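Local coordinates for protein pectate lyase 47 (PDB 1VBL) that cleaves pectate by eliminative lysis, as a thermostable, calcium-binding pectate lyase of polysaccharide lyase family 1, at residues Phe33-Arg38 / Lys59-Lys64; Thr134-Val139 / Arg161-Glu166. All coordinates share one frame; numbering follows the deposited sequence.

Interaction 1 of 2, residues Phe33-Arg38 / Lys59-Lys64; sequences FVVTNR and KIIYVK
Phe33 N donates to Ile60 O over 2.7 Å, nearly straight at the hydrogen (169°), and this bond opens a parallel pairing at one end of the parallel beta-helix characteristic of pectate lyases. In a parallel pairing every second residue of a strand bonds to both neighbours of its partner; here Phe33 and Val35 do so, and Tyr62 N donates to Phe33 O (2.8 Å). Val35 N then reaches Tyr62 O at 2.8 Å, and Lys64 N closes the run on Val35 O. Tyr62 O also receives the weaker CA-H of Val34, with CA 3.4 Å away.

Phe33, Val35 and Ile61 share the face covered by helix 38-44, where Ala44 touches all three. The Phe33 ring, its CG anti to the carbonyl carbon (chi1 -44°), runs alongside the neighbouring strand: its edge meets Ile60 O and Lys59 CB, while CD1 lies 4.1 Å from Ile61 CG1. On the other face, Tyr62 carries Ile60 CG2 over one side of its ring, 3.6 Å above the plane, and its hydroxyl hydrogen-bonds to Gly4 N and Glu2 OE2. Val35 packs on the face of Phe33 and Ile61. Its CG2, held between the backbone N and the carbonyl carbon, lies obliquely against Ile61 CG2 at 3.8 Å and also reaches Val63 CG2 at 4.2 Å.

Interaction 2 of 2, residues Thr134-Val139 / Arg161-Glu166; sequences TSIIGV and RNIEFE
Gly138 N meets Arg161 O where the right-handed parallel beta-helix turns a corner, and three kinds of interaction join the two segments. Backbone bonds come first: Arg161 N donates to Ile136 O (3.0 Å) and Gly138 N to Arg161 O (2.9 Å), a single parallel bridge. Beyond it Asn162 takes a left-handed helical backbone (phi 57°, psi 37°) and the chain swings off toward strand 164-166.

The polar side-chain bond is made by Asn162, whose CG, anti to the backbone N (chi1 -156°), brings ND2 straight to Gly138 O at 2.9 Å; the oxygen lies in the amide plane, yet the donor stands well above the carbonyl plane. ND2 also reaches Gly140 O, and OD1 accepts from Gly413 N, which pins the amide's rotation. An alanine here would probably leave Gly138 O and Gly140 O without this donor and Gly413 N without its acceptor.

In the apolar packing, Arg161 and Ile137 lie side by side, CB against CD1 at 3.7 Å, before the guanidinium turns to salt bridges with Asp203 and Glu6. Ile163 sets CG1 3.6 Å from Gly138 CA, where a beta carbon would clash with it and with Asn162 O, and CD1 3.9 Å from Ile136 CG2.

Overall arrangement
Interactions 1 and 2 illustrate how a beta-helix grows by repeating parallel pairings: they follow one another along the chain, the first closing before the second opens, and their centres lie about 9 Å apart. Strands 59-63 and 134-138 are direct neighbours, probably joined by backbone bonds from Ile61 N to Ser135 O and from Val139 N to Val63 O, so 32-35, 59-63, 134-138 and 156-161 run on side by side. Interaction 1 is the more peripheral, its centre about 22 Å from the centre of the chain, against about 14 Å for the centre of interaction 2, which is buried. Both are structural, away from the calcium site of Asp190, Asp229 and Asp233.

Interaction 1 of 2, residues Phe33-Arg38 / Lys59-Lys64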
loop_
_atom_site.group_PDB
_atom_site.type_symbol
_atom_site.label_atom_id
_atom_site.label_comp_id
_atom_site.label_asym_id
_atom_site.label_seq_id
_atom_site.Cartn_x
_atom_site.Cartn_y
_atom_site.Cartn_z
ATOM N N PHE A 33 -16.469 18.309 -6.616
ATOM C CA PHE A 33 -16.878 18.520 -5.235
ATOM C C PHE A 33 -15.753 18.862 -4.272
ATOM O O PHE A 33 -14.575 18.637 -4.547
ATOM C CB PHE A 33 -17.585 17.271 -4.693
ATOM C CG PHE A 33 -18.579 16.661 -5.642
ATOM C CD1 PHE A 33 -18.153 15.888 -6.717
ATOM C CD2 PHE A 33 -19.943 16.856 -5.457
ATOM C CE1 PHE A 33 -19.072 15.314 -7.595
ATOM C CE2 PHE A 33 -20.873 16.287 -6.329
ATOM C CZ PHE A 33 -20.436 15.514 -7.401
ATOM N N VAL A 34 -16.150 19.417 -3.134
ATOM C CA VAL A 34 -15.231 19.741 -2.056
ATOM C C VAL A 34 -15.871 19.040 -0.863
ATOM O O VAL A 34 -17.014 19.338 -0.504
ATOM C CB VAL A 34 -15.159 21.254 -1.785
ATOM C CG1 VAL A 34 -14.234 21.518 -0.608
ATOM C CG2 VAL A 34 -14.650 21.981 -3.026
ATOM N N VAL A 35 -15.153 18.095 -0.265
ATOM C CA VAL A 35 -15.695 17.351 0.865
ATOM C C VAL A 35 -14.881 17.539 2.135
ATOM O O VAL A 35 -13.658 17.690 2.085
ATOM C CB VAL A 35 -15.800 15.844 0.532
ATOM C CG1 VAL A 35 -16.716 15.652 -0.669
ATOM C CG2 VAL A 35 -14.418 15.265 0.241
ATOM N N THR A 36 -15.571 17.521 3.274
ATOM C CA THR A 36 -14.925 17.720 4.565
ATOM C C THR A 36 -15.204 16.618 5.593
ATOM O O THR A 36 -14.698 16.673 6.715
ATOM C CB THR A 36 -15.349 19.074 5.174
ATOM O OG1 THR A 36 -16.759 19.061 5.429
ATOM C CG2 THR A 36 -15.037 20.212 4.210
ATOM N N ASN A 37 -16.009 15.627 5.221
ATOM C CA ASN A 37 -16.317 14.524 6.128
ATOM C C ASN A 37 -16.763 13.281 5.368
ATOM O O ASN A 37 -16.978 13.328 4.160
ATOM C CB ASN A 37 -17.391 14.937 7.146
ATOM C CG ASN A 37 -18.701 15.324 6.492
ATOM O OD1 ASN A 37 -19.272 14.558 5.720
ATOM N ND2 ASN A 37 -19.190 16.521 6.808
ATOM N N ARG A 38 -16.907 12.172 6.086
ATOM C CA ARG A 38 -17.298 10.905 5.483
ATOM C C ARG A 38 -18.557 10.970 4.631
ATOM O O ARG A 38 -18.572 10.492 3.498
ATOM C CB ARG A 38 -17.478 9.835 6.566
ATOM C CG ARG A 38 -17.858 8.468 6.007
ATOM C CD ARG A 38 -17.910 7.401 7.088
ATOM N NE ARG A 38 -18.346 6.120 6.542
ATOM C CZ ARG A 38 -19.570 5.880 6.083
ATOM N NH1 ARG A 38 -20.493 6.835 6.107
ATOM N NH2 ARG A 38 -19.870 4.688 5.586
ATOM N N LYS A 59 -15.655 12.562 -12.329
ATOM C CA LYS A 59 -15.847 13.396 -11.153
ATOM C C LYS A 59 -14.545 13.723 -10.445
ATOM O O LYS A 59 -13.626 12.899 -10.380
ATOM C CB LYS A 59 -16.801 12.692 -10.182
ATOM C CG LYS A 59 -16.377 11.269 -9.833
ATOM C CD LYS A 59 -17.547 10.444 -9.317
ATOM C CE LYS A 59 -17.210 8.960 -9.314
ATOM N NZ LYS A 59 -16.791 8.468 -10.662
ATOM N N ILE A 60 -14.476 14.941 -9.919
ATOM C CA ILE A 60 -13.311 15.401 -9.185
ATOM C C ILE A 60 -13.761 15.674 -7.764
ATOM O O ILE A 60 -14.752 16.372 -7.535
ATOM C CB ILE A 60 -12.728 16.691 -9.779
ATOM C CG1 ILE A 60 -12.208 16.421 -11.190
ATOM C CG2 ILE A 60 -11.606 17.217 -8.882
ATOM C CD1 ILE A 60 -11.726 17.659 -11.919
ATOM N N ILE A 61 -13.031 15.114 -6.811
ATOM C CA ILE A 61 -13.363 15.275 -5.411
ATOM C C ILE A 61 -12.177 15.817 -4.627
ATOM O O ILE A 61 -11.158 15.143 -4.479
ATOM C CB ILE A 61 -13.810 13.932 -4.812
ATOM C CG1 ILE A 61 -15.030 13.417 -5.587
ATOM C CG2 ILE A 61 -14.123 14.098 -3.334
ATOM C CD1 ILE A 61 -15.516 12.056 -5.158
ATOM N N TYR A 62 -12.321 17.044 -4.137
ATOM C CA TYR A 62 -11.277 17.695 -3.360
ATOM C C TYR A 62 -11.497 17.435 -1.882
ATOM O O TYR A 62 -12.573 17.710 -1.350
ATOM C CB TYR A 62 -11.281 19.204 -3.617
ATOM C CG TYR A 62 -10.775 19.582 -4.990
ATOM C CD1 TYR A 62 -9.428 19.428 -5.321
ATOM C CD2 TYR A 62 -11.641 20.087 -5.959
ATOM C CE1 TYR A 62 -8.954 19.770 -6.583
ATOM C CE2 TYR A 62 -11.175 20.432 -7.228
ATOM C CZ TYR A 62 -9.832 20.271 -7.532
ATOM O OH TYR A 62 -9.364 20.611 -8.783
ATOM N N VAL A 63 -10.475 16.897 -1.229
ATOM C CA VAL A 63 -10.541 16.603 0.193
ATOM C C VAL A 63 -9.950 17.768 0.977
ATOM O O VAL A 63 -8.755 18.057 0.872
ATOM C CB VAL A 63 -9.751 15.320 0.536
ATOM C CG1 VAL A 63 -9.769 15.079 2.040
ATOM C CG2 VAL A 63 -10.353 14.131 -0.200
ATOM N N LYS A 64 -10.792 18.445 1.753
ATOM C CA LYS A 64 -10.322 19.571 2.551
ATOM C C LYS A 64 -10.296 19.233 4.032
ATOM O O LYS A 64 -11.307 18.828 4.602
ATOM C CB LYS A 64 -11.204 20.804 2.333
ATOM C CG LYS A 64 -10.707 22.019 3.108
ATOM C CD LYS A 64 -11.552 23.250 2.863
ATOM C CE LYS A 64 -11.005 24.448 3.634
ATOM N NZ LYS A 64 -11.799 25.688 3.394
HETATM O O HOH W 1 -12.437 18.612 7.417
#

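Interaction 2 of 2, residues Thr134-Val139 / Arg161-Glu166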
loop_
_atom_site.group_PDB
_atom_site.type_symbol
_atom_site.label_atom_id
_atom_site.label_comp_id
_atom_site.label_asym_id
_atom_site.label_seq_id
_atom_site.Cartn_x
_atom_site.Cartn_y
_atom_site.Cartn_z
ATOM N N THR A 134 -12.406 8.808 -11.689
ATOM C CA THR A 134 -12.463 9.612 -10.486
ATOM C C THR A 134 -11.095 10.159 -10.111
ATOM O O THR A 134 -10.080 9.477 -10.251
ATOM C CB THR A 134 -12.977 8.778 -9.285
ATOM O OG1 THR A 134 -14.219 8.149 -9.628
ATOM C CG2 THR A 134 -13.182 9.671 -8.061
ATOM N N SER A 135 -11.078 11.405 -9.658
ATOM C CA SER A 135 -9.855 12.034 -9.190
ATOM C C SER A 135 -10.165 12.509 -7.778
ATOM O O SER A 135 -11.068 13.318 -7.576
ATOM C CB SER A 135 -9.460 13.238 -10.060
ATOM O OG SER A 135 -8.885 12.831 -11.292
ATOM N N ILE A 136 -9.445 11.969 -6.801
ATOM C CA ILE A 136 -9.619 12.376 -5.413
ATOM C C ILE A 136 -8.329 13.116 -5.107
ATOM O O ILE A 136 -7.242 12.525 -5.088
ATOM C CB ILE A 136 -9.800 11.160 -4.479
ATOM C CG1 ILE A 136 -11.023 10.351 -4.930
ATOM C CG2 ILE A 136 -9.985 11.634 -3.039
ATOM C CD1 ILE A 136 -11.336 9.136 -4.072
ATOM N N ILE A 137 -8.465 14.420 -4.887
ATOM C CA ILE A 137 -7.324 15.300 -4.662
ATOM C C ILE A 137 -7.395 16.081 -3.361
ATOM O O ILE A 137 -8.383 16.764 -3.092
ATOM C CB ILE A 137 -7.220 16.328 -5.816
ATOM C CG1 ILE A 137 -7.245 15.607 -7.168
ATOM C CG2 ILE A 137 -5.975 17.179 -5.649
ATOM C CD1 ILE A 137 -6.132 14.607 -7.375
ATOM N N GLY A 138 -6.332 15.999 -2.567
ATOM C CA GLY A 138 -6.301 16.721 -1.312
ATOM C C GLY A 138 -6.056 18.203 -1.532
ATOM O O GLY A 138 -5.351 18.598 -2.465
ATOM N N VAL A 139 -6.646 19.029 -0.674
ATOM C CA VAL A 139 -6.480 20.473 -0.767
ATOM C C VAL A 139 -5.334 20.956 0.117
ATOM O O VAL A 139 -5.232 20.576 1.283
ATOM C CB VAL A 139 -7.772 21.217 -0.332
ATOM C CG1 VAL A 139 -7.525 22.719 -0.299
ATOM C CG2 VAL A 139 -8.909 20.884 -1.284
ATOM N N ARG A 161 -4.312 11.917 -5.252
ATOM C CA ARG A 161 -3.133 12.733 -4.988
ATOM C C ARG A 161 -3.264 13.713 -3.830
ATOM O O ARG A 161 -4.365 14.107 -3.440
ATOM C CB ARG A 161 -2.768 13.556 -6.229
ATOM C CG ARG A 161 -2.656 12.783 -7.536
ATOM C CD ARG A 161 -2.381 13.738 -8.694
ATOM N NE ARG A 161 -1.009 14.245 -8.696
ATOM C CZ ARG A 161 -0.587 15.261 -9.446
ATOM N NH1 ARG A 161 -1.434 15.895 -10.251
ATOM N NH2 ARG A 161 0.689 15.630 -9.414
ATOM N N ASN A 162 -2.107 14.102 -3.305
ATOM C CA ASN A 162 -1.983 15.094 -2.244
ATOM C C ASN A 162 -2.727 14.850 -0.936
ATOM O O ASN A 162 -3.220 15.793 -0.313
ATOM C CB ASN A 162 -2.373 16.458 -2.813
ATOM C CG ASN A 162 -1.754 17.605 -2.047
ATOM O OD1 ASN A 162 -0.586 17.547 -1.665
ATOM N ND2 ASN A 162 -2.527 18.659 -1.832
ATOM N N ILE A 163 -2.789 13.596 -0.501
ATOM C CA ILE A 163 -3.472 13.279 0.744
ATOM C C ILE A 163 -2.567 12.505 1.699
ATOM O O ILE A 163 -1.756 11.686 1.275
ATOM C CB ILE A 163 -4.743 12.438 0.476
ATOM C CG1 ILE A 163 -5.757 13.271 -0.313
ATOM C CG2 ILE A 163 -5.340 11.948 1.787
ATOM C CD1 ILE A 163 -6.916 12.460 -0.860
ATOM N N GLU A 164 -2.691 12.798 2.990
ATOM C CA GLU A 164 -1.924 12.085 3.996
ATOM C C GLU A 164 -2.864 11.034 4.572
ATOM O O GLU A 164 -3.864 11.367 5.220
ATOM C CB GLU A 164 -1.459 13.010 5.120
ATOM C CG GLU A 164 -0.776 12.239 6.243
ATOM C CD GLU A 164 -0.454 13.097 7.449
ATOM O OE1 GLU A 164 0.421 13.978 7.342
ATOM O OE2 GLU A 164 -1.083 12.888 8.505
ATOM N N PHE A 165 -2.544 9.772 4.321
ATOM C CA PHE A 165 -3.356 8.666 4.808
ATOM C C PHE A 165 -2.815 8.083 6.100
ATOM O O PHE A 165 -1.673 7.621 6.143
ATOM C CB PHE A 165 -3.409 7.517 3.792
ATOM C CG PHE A 165 -4.159 7.836 2.536
ATOM C CD1 PHE A 165 -3.529 8.479 1.472
ATOM C CD2 PHE A 165 -5.498 7.478 2.410
ATOM C CE1 PHE A 165 -4.224 8.757 0.294
ATOM C CE2 PHE A 165 -6.204 7.752 1.239
ATOM C CZ PHE A 165 -5.568 8.392 0.179
ATOM N N GLU A 166 -3.617 8.112 7.155
ATOM C CA GLU A 166 -3.193 7.485 8.400
ATOM C C GLU A 166 -3.790 6.086 8.265
ATOM O O GLU A 166 -5.011 5.937 8.173
ATOM C CB GLU A 166 -3.789 8.177 9.625
ATOM C CG GLU A 166 -3.280 7.578 10.932
ATOM C CD GLU A 166 -3.978 8.143 12.154
ATOM O OE1 GLU A 166 -5.186 7.878 12.326
ATOM O OE2 GLU A 166 -3.314 8.851 12.939
#